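Local coordinates for uncharacterized protein (Wolinella succinogenes, PDB 3JYG) that is of unknown function but belongs to the 6-pyruvoyl tetrahydropterin synthase family and holds a zinc ion at a site of three histidines, at residues A[141-149]-A[168-179]. Numbering follows the deposited sequence.
Sequences SESIASWLL and FLETPKSRARVY
Ser-141 and Phe-168 meet where the first turn of helix 141-155 settles on the last two strands of the sheet, an example of a helix joined at its N-terminal end by a polar bond and over its first turns by apolar contacts. CG2 of Ile-144 stands over the centre of one ring face, 3.8 Å from the Phe-168 centroid and 9° off the normal, a CH-pi contact. Phe-168 chi1 (-175°) swings the ring so that this face meets Ile-144 and its edge meets Ser-141 CB, in plane.

Ala-145 CB lies 3.9 Å from both Phe-168 CB and Val-178 CG2, and Ala-176 CB packs against CG of Glu-142 at 3.8 Å. The close approach of the axes of helix 141-149 and strand 174-179, 7.4 Å at 37°, is consistent with these two alanines. Farther along, Leu-149 CD2 reaches Val-178 CG1 at 3.5 Å, and Val-178 CG2 touches Ser-146 OG. That hydroxyl donates to Glu-142 O, which also accepts from Ser-146 N on the opposite face of its plane.

The polar bond runs from Ser-141 OG to the anti lone pair of Glu-170 OE1 (2.8 Å). Water 1 donates to the same oxygen and receives a weak bond from Ser-141 N. The Glu-170 side chain, about 4 Å from the zinc ion, touches His-42, which binds the metal together with His-17 and His-40.

Behind these groups, Phe-168 and Ala-176 exchange backbone N-to-O bonds (both 2.9 Å), and Glu-170 and Thr-171 form a classic beta bulge opposite Ser-174. A type I turn, Thr-171 to Ser-174, closes this beta hairpin; a helix laid on antiparallel strands is consistent with the family's T-fold. Leu-148 touches Val-46 of strand 40-52 and Phe-72 of helix 67-77. Strand 174-180, outermost within the chain, pairs antiparallel with a strand of the second subunit, continuing the sheet across the interface.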
ATOM      1  N   SER A 141      15.555  -9.347  -0.684  1.00 13.62           N
ATOM      2  CA  SER A 141      14.171  -9.046  -1.044  1.00 15.08           C
ATOM      3  C   SER A 141      13.950  -8.846  -2.514  1.00 14.38           C
ATOM      4  O   SER A 141      13.011  -9.380  -3.051  1.00 15.14           O
ATOM      5  CB  SER A 141      13.710  -7.794  -0.310  1.00 13.38           C
ATOM      6  OG  SER A 141      13.728  -8.138   1.065  1.00 22.12           O
ATOM      7  N   GLU A 142      14.793  -8.036  -3.157  1.00 13.53           N
ATOM      8  CA  GLU A 142      14.677  -7.799  -4.628  1.00 13.47           C
ATOM      9  C   GLU A 142      14.895  -9.067  -5.447  1.00 13.75           C
ATOM     10  O   GLU A 142      14.231  -9.281  -6.459  1.00 13.67           O
ATOM     11  CB  GLU A 142      15.668  -6.721  -5.121  1.00 13.32           C
ATOM     12  CG  GLU A 142      15.589  -5.379  -4.382  1.00 14.24           C
ATOM     13  CD  GLU A 142      16.561  -5.288  -3.202  1.00 17.27           C
ATOM     14  OE1 GLU A 142      16.581  -6.200  -2.316  1.00 15.20           O
ATOM     15  OE2 GLU A 142      17.309  -4.287  -3.145  1.00 17.49           O
ATOM     16  N   SER A 143      15.816  -9.931  -5.018  1.00 15.14           N
ATOM     17  CA  SER A 143      16.083 -11.133  -5.818  1.00 15.44           C
ATOM     18  C   SER A 143      14.937 -12.113  -5.670  1.00 15.20           C
ATOM     19  O   SER A 143      14.550 -12.787  -6.643  1.00 14.78           O
ATOM     20  CB  SER A 143      17.403 -11.786  -5.404  1.00 17.03           C
ATOM     21  OG  SER A 143      18.474 -10.904  -5.679  1.00 19.25           O
ATOM     22  N   ILE A 144      14.399 -12.214  -4.458  1.00 13.47           N
ATOM     23  CA  ILE A 144      13.203 -13.062  -4.238  1.00 12.77           C
ATOM     24  C   ILE A 144      11.965 -12.625  -5.049  1.00 12.56           C
ATOM     25  O   ILE A 144      11.275 -13.468  -5.688  1.00 12.71           O
ATOM     26  CB  ILE A 144      12.908 -13.174  -2.717  1.00 13.22           C
ATOM     27  CG1 ILE A 144      14.053 -13.989  -2.059  1.00 12.62           C
ATOM     28  CG2 ILE A 144      11.522 -13.830  -2.427  1.00 13.00           C
ATOM     29  CD1 ILE A 144      14.068 -13.919  -0.469  1.00 18.58           C
ATOM     30  N   ALA A 145      11.683 -11.325  -5.008  1.00 13.01           N
ATOM     31  CA  ALA A 145      10.608 -10.717  -5.792  1.00 13.55           C
ATOM     32  C   ALA A 145      10.786 -11.009  -7.303  1.00 14.11           C
ATOM     33  O   ALA A 145       9.837 -11.451  -7.934  1.00 14.15           O
ATOM     34  CB  ALA A 145      10.556  -9.211  -5.561  1.00 13.22           C
ATOM     35  N   SER A 146      11.985 -10.794  -7.847  1.00 14.21           N
ATOM     36  CA  SER A 146      12.275 -11.129  -9.271  1.00 15.18           C
ATOM     37  C   SER A 146      12.075 -12.583  -9.627  1.00 14.29           C
ATOM     38  O   SER A 146      11.564 -12.892 -10.701  1.00 15.11           O
ATOM     39  CB  SER A 146      13.729 -10.799  -9.660  1.00 14.98           C
ATOM     40  OG  SER A 146      14.070  -9.492  -9.209  1.00 21.68           O
ATOM     41  N   TRP A 147      12.495 -13.477  -8.726  1.00 14.38           N
ATOM     42  CA  TRP A 147      12.399 -14.894  -8.924  1.00 14.43           C
ATOM     43  C   TRP A 147      10.916 -15.310  -8.973  1.00 15.20           C
ATOM     44  O   TRP A 147      10.456 -16.056  -9.864  1.00 14.79           O
ATOM     45  CB  TRP A 147      13.100 -15.573  -7.718  1.00 14.81           C
ATOM     46  CG  TRP A 147      13.021 -17.049  -7.769  1.00 15.50           C
ATOM     47  CD1 TRP A 147      13.289 -17.863  -8.856  1.00 17.86           C
ATOM     48  CD2 TRP A 147      12.620 -17.910  -6.703  1.00 15.42           C
ATOM     49  NE1 TRP A 147      13.039 -19.200  -8.513  1.00 18.83           N
ATOM     50  CE2 TRP A 147      12.639 -19.245  -7.200  1.00 17.76           C
ATOM     51  CE3 TRP A 147      12.259 -17.689  -5.365  1.00 20.59           C
ATOM     52  CZ2 TRP A 147      12.343 -20.336  -6.399  1.00 19.31           C
ATOM     53  CZ3 TRP A 147      11.932 -18.783  -4.568  1.00 20.36           C
ATOM     54  CH2 TRP A 147      11.975 -20.093  -5.095  1.00 21.34           C
ATOM     55  N   LEU A 148      10.129 -14.771  -8.034  1.00 14.29           N
ATOM     56  CA  LEU A 148       8.709 -15.141  -7.996  1.00 13.66           C
ATOM     57  C   LEU A 148       7.952 -14.513  -9.154  1.00 13.99           C
ATOM     58  O   LEU A 148       7.035 -15.132  -9.711  1.00 14.47           O
ATOM     59  CB  LEU A 148       8.078 -14.783  -6.631  1.00 12.80           C
ATOM     60  CG  LEU A 148       8.686 -15.462  -5.402  1.00 14.82           C
ATOM     61  CD1 LEU A 148       8.139 -14.817  -4.123  1.00 13.97           C
ATOM     62  CD2 LEU A 148       8.467 -16.985  -5.382  1.00 16.48           C
ATOM     63  N   LEU A 149       8.313 -13.285  -9.527  1.00 14.86           N
ATOM     64  CA  LEU A 149       7.825 -12.725 -10.789  1.00 15.19           C
ATOM     65  C   LEU A 149       8.105 -13.669 -11.999  1.00 16.00           C
ATOM     66  O   LEU A 149       7.186 -13.970 -12.790  1.00 15.33           O
ATOM     67  CB  LEU A 149       8.402 -11.300 -11.038  1.00 14.22           C
ATOM     68  CG  LEU A 149       7.977 -10.629 -12.348  1.00 14.41           C
ATOM     69  CD1 LEU A 149       6.484 -10.413 -12.470  1.00 15.56           C
ATOM     70  CD2 LEU A 149       8.705  -9.286 -12.481  1.00 12.36           C
ATOM     71  N   PHE A 168       7.770  -7.907  -2.576  1.00 14.78           N
ATOM     72  CA  PHE A 168       8.221  -8.753  -1.469  1.00 15.73           C
ATOM     73  C   PHE A 168       8.619  -7.888  -0.267  1.00 16.55           C
ATOM     74  O   PHE A 168       9.552  -7.063  -0.357  1.00 15.25           O
ATOM     75  CB  PHE A 168       9.310  -9.728  -1.912  1.00 15.22           C
ATOM     76  CG  PHE A 168       9.712 -10.691  -0.825  1.00 16.19           C
ATOM     77  CD1 PHE A 168       8.896 -11.794  -0.509  1.00 20.35           C
ATOM     78  CD2 PHE A 168      10.856 -10.457  -0.067  1.00 16.80           C
ATOM     79  CE1 PHE A 168       9.245 -12.679   0.556  1.00 18.66           C
ATOM     80  CE2 PHE A 168      11.202 -11.333   1.013  1.00 17.07           C
ATOM     81  CZ  PHE A 168      10.409 -12.457   1.282  1.00 16.71           C
ATOM     82  N   LEU A 169       7.848  -8.037   0.820  1.00 17.00           N
ATOM     83  CA  LEU A 169       8.091  -7.315   2.061  1.00 19.72           C
ATOM     84  C   LEU A 169       9.024  -8.161   2.949  1.00 21.20           C
ATOM     85  O   LEU A 169       8.725  -9.313   3.309  1.00 20.68           O
ATOM     86  CB  LEU A 169       6.761  -6.955   2.777  1.00 19.96           C
ATOM     87  CG  LEU A 169       5.717  -5.955   2.245  1.00 20.41           C
ATOM     88  CD1 LEU A 169       5.236  -6.311   0.874  1.00 22.38           C
ATOM     89  CD2 LEU A 169       4.474  -5.849   3.168  1.00 26.79           C
ATOM     90  N   GLU A 170      10.194  -7.598   3.229  1.00 22.70           N
ATOM     91  CA  GLU A 170      11.199  -8.227   4.050  1.00 24.77           C
ATOM     92  C   GLU A 170      10.851  -7.974   5.548  1.00 24.80           C
ATOM     93  O   GLU A 170      11.098  -8.818   6.430  1.00 22.22           O
ATOM     94  CB  GLU A 170      12.527  -7.556   3.730  1.00 26.79           C
ATOM     95  CG  GLU A 170      13.694  -8.057   4.493  1.00 30.77           C
ATOM     96  CD  GLU A 170      14.883  -7.154   4.292  1.00 36.93           C
ATOM     97  OE1 GLU A 170      15.286  -6.958   3.103  1.00 40.54           O
ATOM     98  OE2 GLU A 170      15.399  -6.648   5.311  1.00 36.40           O
ATOM     99  N   THR A 171      10.345  -6.764   5.815  1.00 25.10           N
ATOM    100  CA  THR A 171       9.867  -6.367   7.135  1.00 26.29           C
ATOM    101  C   THR A 171       8.582  -5.523   6.947  1.00 27.79           C
ATOM    102  O   THR A 171       8.248  -5.138   5.809  1.00 27.86           O
ATOM    103  CB  THR A 171      10.940  -5.575   7.947  1.00 26.68           C
ATOM    104  OG1 THR A 171      11.084  -4.245   7.435  1.00 25.96           O
ATOM    105  CG2 THR A 171      12.311  -6.293   7.968  1.00 27.53           C
ATOM    106  N   PRO A 172       7.838  -5.251   8.037  1.00 28.90           N
ATOM    107  CA  PRO A 172       6.673  -4.422   7.762  1.00 28.45           C
ATOM    108  C   PRO A 172       7.140  -3.055   7.281  1.00 28.15           C
ATOM    109  O   PRO A 172       6.384  -2.354   6.628  1.00 29.96           O
ATOM    110  CB  PRO A 172       5.999  -4.317   9.127  1.00 28.51           C
ATOM    111  CG  PRO A 172       7.152  -4.443  10.128  1.00 29.53           C
ATOM    112  CD  PRO A 172       7.951  -5.566   9.486  1.00 29.27           C
ATOM    113  N   LYS A 173       8.402  -2.723   7.533  1.00 26.70           N
ATOM    114  CA  LYS A 173       8.908  -1.402   7.224  1.00 25.89           C
ATOM    115  C   LYS A 173       9.625  -1.274   5.891  1.00 23.86           C
ATOM    116  O   LYS A 173       9.933  -0.173   5.478  1.00 22.43           O
ATOM    117  CB  LYS A 173       9.910  -0.973   8.301  1.00 26.84           C
ATOM    118  CG  LYS A 173       9.728   0.407   8.763  1.00 30.23           C
ATOM    119  CD  LYS A 173       8.642   0.403   9.837  1.00 34.19           C
ATOM    120  CE  LYS A 173       8.051   1.797  10.092  1.00 37.04           C
ATOM    121  NZ  LYS A 173       6.710   1.656  10.747  1.00 35.08           N
ATOM    122  N   SER A 174       9.935  -2.380   5.233  1.00 23.59           N
ATOM    123  CA  SER A 174      10.814  -2.291   4.078  1.00 22.95           C
ATOM    124  C   SER A 174      10.444  -3.367   3.081  1.00 22.47           C
ATOM    125  O   SER A 174      10.169  -4.541   3.455  1.00 20.76           O
ATOM    126  CB  SER A 174      12.262  -2.437   4.520  1.00 24.50           C
ATOM    127  OG  SER A 174      12.491  -3.729   5.074  1.00 27.42           O
ATOM    128  N   ARG A 175      10.435  -2.971   1.810  1.00 20.08           N
ATOM    129  CA  ARG A 175       9.959  -3.849   0.768  1.00 18.76           C
ATOM    130  C   ARG A 175      10.525  -3.529  -0.608  1.00 18.05           C
ATOM    131  O   ARG A 175      11.014  -2.425  -0.855  1.00 17.56           O
ATOM    132  CB  ARG A 175       8.450  -3.808   0.725  1.00 19.12           C
ATOM    133  CG  ARG A 175       7.868  -2.452   0.472  1.00 21.56           C
ATOM    134  CD  ARG A 175       6.416  -2.465   0.964  1.00 30.90           C
ATOM    135  NE  ARG A 175       5.835  -1.133   0.931  1.00 38.89           N
ATOM    136  CZ  ARG A 175       5.702  -0.309   1.971  1.00 40.76           C
ATOM    137  NH1 ARG A 175       5.151   0.872   1.756  1.00 38.88           N
ATOM    138  NH2 ARG A 175       6.084  -0.662   3.208  1.00 42.31           N
ATOM    139  N   ALA A 176      10.481  -4.541  -1.458  1.00 16.22           N
ATOM    140  CA  ALA A 176      10.947  -4.483  -2.812  1.00 15.36           C
ATOM    141  C   ALA A 176       9.764  -4.715  -3.722  1.00 15.75           C
ATOM    142  O   ALA A 176       8.757  -5.306  -3.334  1.00 14.29           O
ATOM    143  CB  ALA A 176      11.991  -5.537  -3.052  1.00 15.13           C
ATOM    144  N   ARG A 177       9.899  -4.240  -4.951  1.00 16.05           N
ATOM    145  CA  ARG A 177       8.885  -4.434  -5.942  1.00 16.62           C
ATOM    146  C   ARG A 177       9.660  -4.576  -7.260  1.00 16.46           C
ATOM    147  O   ARG A 177      10.708  -3.915  -7.481  1.00 13.66           O
ATOM    148  CB  ARG A 177       7.945  -3.246  -5.954  1.00 17.23           C
ATOM    149  CG  ARG A 177       6.601  -3.469  -6.725  1.00 20.50           C
ATOM    150  CD  ARG A 177       5.539  -2.438  -6.361  1.00 21.39           C
ATOM    151  NE  ARG A 177       4.301  -2.782  -7.034  1.00 25.67           N
ATOM    152  CZ  ARG A 177       3.116  -2.229  -6.821  1.00 26.55           C
ATOM    153  NH1 ARG A 177       2.955  -1.314  -5.869  1.00 27.62           N
ATOM    154  NH2 ARG A 177       2.076  -2.635  -7.542  1.00 22.89           N
ATOM    155  N   VAL A 178       9.202  -5.529  -8.062  1.00 16.15           N
ATOM    156  CA  VAL A 178       9.729  -5.656  -9.403  1.00 17.51           C
ATOM    157  C   VAL A 178       8.545  -5.570 -10.385  1.00 18.56           C
ATOM    158  O   VAL A 178       7.563  -6.306 -10.257  1.00 18.26           O
ATOM    159  CB  VAL A 178      10.540  -6.961  -9.575  1.00 17.23           C
ATOM    160  CG1 VAL A 178      11.022  -7.083 -11.030  1.00 18.69           C
ATOM    161  CG2 VAL A 178      11.748  -7.032  -8.576  1.00 14.86           C
ATOM    162  N   TYR A 179       8.667  -4.661 -11.354  1.00 20.34           N
ATOM    163  CA  TYR A 179       7.637  -4.352 -12.300  1.00 22.45           C
ATOM    164  C   TYR A 179       7.948  -5.036 -13.620  1.00 24.37           C
ATOM    165  O   TYR A 179       9.049  -4.917 -14.152  1.00 23.29           O
ATOM    166  CB  TYR A 179       7.579  -2.837 -12.546  1.00 22.40           C
ATOM    167  CG  TYR A 179       6.851  -2.100 -11.478  1.00 24.63           C
ATOM    168  CD1 TYR A 179       5.446  -2.081 -11.441  1.00 26.75           C
ATOM    169  CD2 TYR A 179       7.544  -1.409 -10.495  1.00 24.19           C
ATOM    170  CE1 TYR A 179       4.762  -1.379 -10.413  1.00 28.78           C
ATOM    171  CE2 TYR A 179       6.860  -0.721  -9.492  1.00 25.04           C
ATOM    172  CZ  TYR A 179       5.503  -0.722  -9.460  1.00 24.12           C
ATOM    173  OH  TYR A 179       4.877  -0.030  -8.473  1.00 34.29           O
TER
HETATM  174  O   HOH W   1      17.580  -7.151   0.898  1.00 28.60           O